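Local coordinates for protein amidohydrolase (Staphylococcus aureus, PDB 3NUR) that probably hydrolyses carbon-nitrogen bonds of a still unidentified linear amide, as a metal-dependent TIM-barrel enzyme of the amidohydrolase family, at residues D167-Q172 with H225-I230; S203-N208 with T216-G221. All coordinates share one frame; numbering follows the deposited sequence.

Contact 1: residues D167-Q172 with H225-I230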
loop_
_atom_site.group_PDB
_atom_site.type_symbol
_atom_site.label_atom_id
_atom_site.label_comp_id
_atom_site.label_asym_id
_atom_site.label_seq_id
_atom_site.Cartn_x
_atom_site.Cartn_y
_atom_site.Cartn_z
ATOM N N ASP A 167 15.431 7.303 9.715
ATOM C CA ASP A 167 16.061 6.650 10.864
ATOM C C ASP A 167 15.571 5.219 11.146
ATOM O O ASP A 167 15.855 4.663 12.206
ATOM C CB ASP A 167 15.976 7.556 12.105
ATOM C CG ASP A 167 14.561 7.954 12.500
ATOM O OD1 ASP A 167 13.597 7.340 11.985
ATOM O OD2 ASP A 167 14.415 8.897 13.295
ATOM N N GLY A 168 14.849 4.635 10.198
ATOM C CA GLY A 168 14.384 3.262 10.351
ATOM C C GLY A 168 12.901 3.030 10.182
ATOM O O GLY A 168 12.186 3.832 9.573
ATOM N N PHE A 169 12.441 1.891 10.712
ATOM C CA PHE A 169 11.049 1.469 10.597
ATOM C C PHE A 169 10.119 2.302 11.456
ATOM O O PHE A 169 10.548 2.936 12.428
ATOM C CB PHE A 169 10.921 -0.031 10.916
ATOM C CG PHE A 169 11.613 -0.948 9.925
ATOM C CD1 PHE A 169 11.341 -0.861 8.562
ATOM C CD2 PHE A 169 12.470 -1.947 10.363
ATOM C CE1 PHE A 169 11.943 -1.743 7.645
ATOM C CE2 PHE A 169 13.064 -2.837 9.452
ATOM C CZ PHE A 169 12.786 -2.731 8.100
ATOM N N LEU A 170 8.839 2.286 11.084
ATOM C CA LEU A 170 7.790 3.064 11.740
ATOM C C LEU A 170 7.247 2.489 13.072
ATOM O O LEU A 170 6.264 3.011 13.611
ATOM C CB LEU A 170 6.693 3.489 10.731
ATOM C CG LEU A 170 7.180 4.172 9.413
ATOM C CD1 LEU A 170 6.054 4.289 8.384
ATOM C CD2 LEU A 170 7.790 5.558 9.659
ATOM N N ASP A 171 7.901 1.428 13.624
ATOM C CA ASP A 171 7.531 0.897 14.949
ATOM C C ASP A 171 8.108 1.773 16.075
ATOM O O ASP A 171 7.751 1.588 17.250
ATOM C CB ASP A 171 7.954 -0.576 15.132
ATOM C CG ASP A 171 9.434 -0.867 14.994
ATOM O OD1 ASP A 171 10.125 -0.121 14.250
ATOM O OD2 ASP A 171 9.888 -1.888 15.552
ATOM N N GLN A 172 9.014 2.695 15.728
ATOM C CA GLN A 172 9.648 3.600 16.704
ATOM C C GLN A 172 8.595 4.499 17.358
ATOM O O GLN A 172 7.620 4.887 16.707
ATOM C CB GLN A 172 10.729 4.455 16.029
ATOM C CG GLN A 172 11.937 3.659 15.582
ATOM C CD GLN A 172 12.875 4.539 14.797
ATOM O OE1 GLN A 172 13.563 5.396 15.354
ATOM N NE2 GLN A 172 12.884 4.397 13.474
ATOM N N HIS A 225 10.496 -6.058 -1.487
ATOM C CA HIS A 225 9.314 -6.807 -1.037
ATOM C C HIS A 225 9.641 -7.486 0.300
ATOM O O HIS A 225 8.853 -7.421 1.250
ATOM C CB HIS A 225 8.887 -7.801 -2.130
ATOM C CG HIS A 225 8.496 -7.072 -3.383
ATOM N ND1 HIS A 225 7.363 -6.285 -3.427
ATOM C CD2 HIS A 225 9.156 -6.958 -4.563
ATOM C CE1 HIS A 225 7.348 -5.740 -4.642
ATOM N NE2 HIS A 225 8.402 -6.125 -5.364
ATOM N N ILE A 226 10.838 -8.098 0.394
ATOM C CA ILE A 226 11.319 -8.683 1.649
ATOM C C ILE A 226 11.301 -7.578 2.712
ATOM O O ILE A 226 10.775 -7.777 3.815
ATOM C CB ILE A 226 12.765 -9.221 1.450
ATOM C CG1 ILE A 226 12.783 -10.460 0.535
ATOM C CG2 ILE A 226 13.476 -9.451 2.793
ATOM C CD1 ILE A 226 12.212 -11.826 1.150
ATOM N N ASP A 227 11.833 -6.393 2.340
ATOM C CA ASP A 227 11.908 -5.249 3.242
ATOM C C ASP A 227 10.548 -4.799 3.815
ATOM O O ASP A 227 10.405 -4.651 5.040
ATOM C CB ASP A 227 12.645 -4.115 2.538
ATOM C CG ASP A 227 12.898 -2.923 3.406
ATOM O OD1 ASP A 227 14.030 -2.799 3.920
ATOM O OD2 ASP A 227 11.993 -2.056 3.499
ATOM N N VAL A 228 9.540 -4.607 2.945
ATOM C CA VAL A 228 8.225 -4.158 3.422
ATOM C C VAL A 228 7.513 -5.192 4.312
ATOM O O VAL A 228 6.843 -4.800 5.268
ATOM C CB VAL A 228 7.362 -3.522 2.310
ATOM C CG1 VAL A 228 7.046 -4.531 1.238
ATOM C CG2 VAL A 228 6.092 -2.886 2.872
ATOM N N GLY A 229 7.733 -6.487 4.052
ATOM C CA GLY A 229 7.171 -7.555 4.885
ATOM C C GLY A 229 7.758 -7.472 6.285
ATOM O O GLY A 229 7.038 -7.569 7.284
ATOM N N ILE A 230 9.087 -7.259 6.366
ATOM C CA ILE A 230 9.783 -7.130 7.656
ATOM C C ILE A 230 9.247 -5.896 8.398
ATOM O O ILE A 230 8.971 -5.975 9.603
ATOM C CB ILE A 230 11.327 -7.151 7.437
ATOM C CG1 ILE A 230 11.784 -8.575 6.998
ATOM C CG2 ILE A 230 12.109 -6.655 8.675
ATOM C CD1 ILE A 230 13.266 -8.704 6.523
#
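The ring of Phe-169 reaches from the loop that follows strand 159-162 to helix 223-237 and overlaps Ile-230 and Asp-227, which lie one turn apart. CE2 and CZ at the far end of the ring are each 4.0 Å from Ile-230 CG2, the methyl branch meeting the ring obliquely; this holds for one of the two conformers modelled for Ile-230 and is therefore less certain. On the neighbouring corner, CE1 has Asp-227 OD2 beside it, near the ring plane at 4.2 Å. This carboxylate is turned 49° from the ring, a loose contact of an oxygen with an aromatic C-H edge. Asp-227 stretches out with CG anti to the backbone N (chi1 -175°), which carries its oxygens from the helix surface toward the phenyl group. Its main polar partner is Arg-164, whose NH1 forms a salt bridge with OD2, so the oxygen at the ring edge is also the one engaged by Arg-164.

No hydrogen bond joins the two segments, and Phe-169 contributes just over half of the 124 Å² buried between them. The backbone that carries the ring is tied down within the loop. Phe-169 opens a type I beta turn ending at Gln-172, whose side chain folds back so that NE2 donates to Phe-169 O at 2.9 Å, with an N-H...O angle of 153°. The same amide nitrogen has two weak bonds to Asp-167, to O and OD1, closing the loop on itself.

Further along helix 223-237, His-231 and His-234 also meet the Phe-169 ring; His-231 NE2 is hydrogen-bonded to Leu-170 N, and His-234 ND1 to Asp-171 OD2. The contact thus joins, at the protein surface, the loop between strand 159-162 and helix 176-185 to helix 223-237, which precedes strand 249-251 in the barrel.

Contact 2: residues S203-N208 with T216-G221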
loop_
_atom_site.group_PDB
_atom_site.type_symbol
_atom_site.label_atom_id
_atom_site.label_comp_id
_atom_site.label_asym_id
_atom_site.label_seq_id
_atom_site.Cartn_x
_atom_site.Cartn_y
_atom_site.Cartn_z
ATOM N N SER A 203 25.117 -5.635 1.758
ATOM C CA SER A 203 25.231 -6.946 2.420
ATOM C C SER A 203 24.465 -8.060 1.727
ATOM O O SER A 203 24.965 -9.178 1.632
ATOM C CB SER A 203 24.756 -6.864 3.872
ATOM O OG SER A 203 25.611 -6.031 4.638
ATOM N N TYR A 204 23.232 -7.776 1.298
ATOM C CA TYR A 204 22.357 -8.805 0.753
ATOM C C TYR A 204 22.239 -8.916 -0.754
ATOM O O TYR A 204 21.941 -10.009 -1.245
ATOM C CB TYR A 204 20.944 -8.673 1.362
ATOM C CG TYR A 204 20.675 -9.509 2.605
ATOM C CD1 TYR A 204 21.591 -10.462 3.046
ATOM C CD2 TYR A 204 19.478 -9.385 3.308
ATOM C CE1 TYR A 204 21.334 -11.256 4.162
ATOM C CE2 TYR A 204 19.206 -10.176 4.428
ATOM C CZ TYR A 204 20.132 -11.122 4.842
ATOM O OH TYR A 204 19.882 -11.904 5.941
ATOM N N TYR A 205 22.311 -7.788 -1.476
ATOM C CA TYR A 205 22.007 -7.798 -2.916
ATOM C C TYR A 205 23.165 -7.670 -3.867
ATOM O O TYR A 205 23.101 -8.226 -4.957
ATOM C CB TYR A 205 20.787 -6.897 -3.244
ATOM C CG TYR A 205 19.604 -7.300 -2.383
ATOM C CD1 TYR A 205 18.946 -8.512 -2.591
ATOM C CD2 TYR A 205 19.228 -6.536 -1.277
ATOM C CE1 TYR A 205 17.910 -8.930 -1.752
ATOM C CE2 TYR A 205 18.210 -6.955 -0.419
ATOM C CZ TYR A 205 17.570 -8.163 -0.646
ATOM O OH TYR A 205 16.569 -8.589 0.206
ATOM N N LYS A 206 24.251 -7.008 -3.454
ATOM C CA LYS A 206 25.442 -6.990 -4.298
ATOM C C LYS A 206 26.040 -8.396 -4.199
ATOM O O LYS A 206 26.085 -8.973 -3.112
ATOM C CB LYS A 206 26.469 -5.974 -3.780
ATOM C CG LYS A 206 26.103 -4.534 -4.069
ATOM C CD LYS A 206 27.347 -3.663 -4.111
ATOM C CE LYS A 206 27.954 -3.520 -5.488
ATOM N NZ LYS A 206 29.140 -2.623 -5.478
ATOM N N GLY A 207 26.441 -8.948 -5.328
ATOM C CA GLY A 207 27.010 -10.290 -5.342
ATOM C C GLY A 207 27.884 -10.499 -6.555
ATOM O O GLY A 207 28.260 -9.533 -7.219
ATOM N N ASN A 208 28.195 -11.761 -6.852
ATOM C CA ASN A 208 29.060 -12.121 -7.976
ATOM C C ASN A 208 28.291 -12.205 -9.280
ATOM O O ASN A 208 28.097 -13.278 -9.861
ATOM C CB ASN A 208 29.816 -13.408 -7.660
ATOM C CG ASN A 208 30.975 -13.683 -8.584
ATOM O OD1 ASN A 208 31.344 -12.865 -9.433
ATOM N ND2 ASN A 208 31.604 -14.815 -8.403
ATOM N N THR A 216 18.120 -4.811 -9.645
ATOM C CA THR A 216 16.759 -5.337 -9.808
ATOM C C THR A 216 16.441 -6.352 -8.675
ATOM O O THR A 216 15.333 -6.366 -8.145
ATOM C CB THR A 216 16.521 -5.874 -11.219
ATOM O OG1 THR A 216 17.421 -6.964 -11.465
ATOM C CG2 THR A 216 16.651 -4.781 -12.303
ATOM N N PHE A 217 17.434 -7.170 -8.290
ATOM C CA PHE A 217 17.320 -8.135 -7.194
ATOM C C PHE A 217 16.945 -7.393 -5.886
ATOM O O PHE A 217 16.001 -7.794 -5.187
ATOM C CB PHE A 217 18.654 -8.901 -7.052
ATOM C CG PHE A 217 18.771 -9.971 -5.981
ATOM C CD1 PHE A 217 17.635 -10.577 -5.445
ATOM C CD2 PHE A 217 20.015 -10.457 -5.600
ATOM C CE1 PHE A 217 17.753 -11.556 -4.463
ATOM C CE2 PHE A 217 20.132 -11.473 -4.640
ATOM C CZ PHE A 217 19.002 -12.028 -4.095
ATOM N N ALA A 218 17.617 -6.269 -5.615
ATOM C CA ALA A 218 17.370 -5.446 -4.420
ATOM C C ALA A 218 16.023 -4.761 -4.451
ATOM O O ALA A 218 15.489 -4.438 -3.395
ATOM C CB ALA A 218 18.452 -4.382 -4.294
ATOM N N CYS A 219 15.517 -4.459 -5.650
ATOM C CA CYS A 219 14.254 -3.742 -5.776
ATOM C C CYS A 219 13.064 -4.676 -6.032
ATOM O O CYS A 219 12.800 -5.572 -5.208
ATOM C CB CYS A 219 14.366 -2.620 -6.810
ATOM S SG CYS A 219 15.569 -1.335 -6.367
ATOM N N PHE A 220 12.352 -4.479 -7.152
ATOM C CA PHE A 220 11.142 -5.251 -7.521
ATOM C C PHE A 220 11.333 -6.744 -7.792
ATOM O O PHE A 220 10.350 -7.478 -7.849
ATOM C CB PHE A 220 10.374 -4.565 -8.682
ATOM C CG PHE A 220 11.239 -3.945 -9.749
ATOM C CD1 PHE A 220 12.167 -4.708 -10.448
ATOM C CD2 PHE A 220 11.135 -2.589 -10.052
ATOM C CE1 PHE A 220 12.977 -4.134 -11.437
ATOM C CE2 PHE A 220 11.948 -2.014 -11.042
ATOM C CZ PHE A 220 12.871 -2.790 -11.719
ATOM N N GLY A 221 12.570 -7.174 -8.003
ATOM C CA GLY A 221 12.864 -8.585 -8.218
ATOM C C GLY A 221 12.704 -9.428 -6.963
ATOM O O GLY A 221 12.382 -10.626 -7.050
#
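Tyr-205 and Phe-217 form a T-shaped aromatic pair between two consecutive helices, 198-205 and 211-218, a helix-loop-helix excursion inserted between barrel strands 189-192 and 249-251. The ring planes stand 84° apart with centroids separated by 4.8 Å. Tyr-205 supplies the edge: its CD1 sits over the middle of the Phe-217 face, 3.7 Å from Phe-217 CG, while CE1 lies nearer the CE1 side of the same ring.

Ala-218 takes one face of the tyrosine. Its CA, rather than its methyl, is placed over the ring in a CH-pi contact, 3.9 Å from the centroid and offset toward CG. The methyl leans against the root of the side chain, with Ala-218 CB 3.6 Å from Tyr-205 CB. The opposite face is covered near its rim by CB of the preceding residue, Tyr-204, so the ring has its own neighbour on one face and helix 211-218 on the other. The backbones come close here, with the CA atoms of Tyr-205 and Ala-218 5.4 Å apart. Phe-217 holds its CG anti to the backbone N (chi1 -179°), which presents the face of its ring to the tyrosine edge.

Further out, Tyr-209 OH hydrogen-bonds to Tyr-205 O, and the Phe-217 side chain also touches Tyr-209, linking both members of the aromatic pair to the connecting loop. Tyr-201 and Ile-200, from helix 198-205, touch Ala-218 and Tyr-205 respectively, and Ile-226 of helix 223-237 adds a third helix to the surroundings of Tyr-205. Beyond Ala-218 the chain leaves helical geometry at Cys-219 and turns back on the helix end, where Gly-221 N donates to Thr-216 O at 2.9 Å.

Overall arrangement
Contact 2 is formed entirely within the stretch of chain that separates the two segments of contact 1, and their centres are about 17 Å apart. Helix 211-218 leads through a short turn into helix 223-237, and there His-225 NE2 is 3.4 Å from Phe-220 O, in packing only. A second point of approach is on helix 198-205, where Tyr-205 OH is 4.1 Å from Ile-226 CB. Contact 1 lies nearer the chain centre than contact 2, about 13 Å against 22 Å between centres. The calcium ion, bound by Glu-28, His-30, His-192 and Asp-316, is about 14 Å from the Asp-227 side chain, so contact 1 does not form part of the metal site.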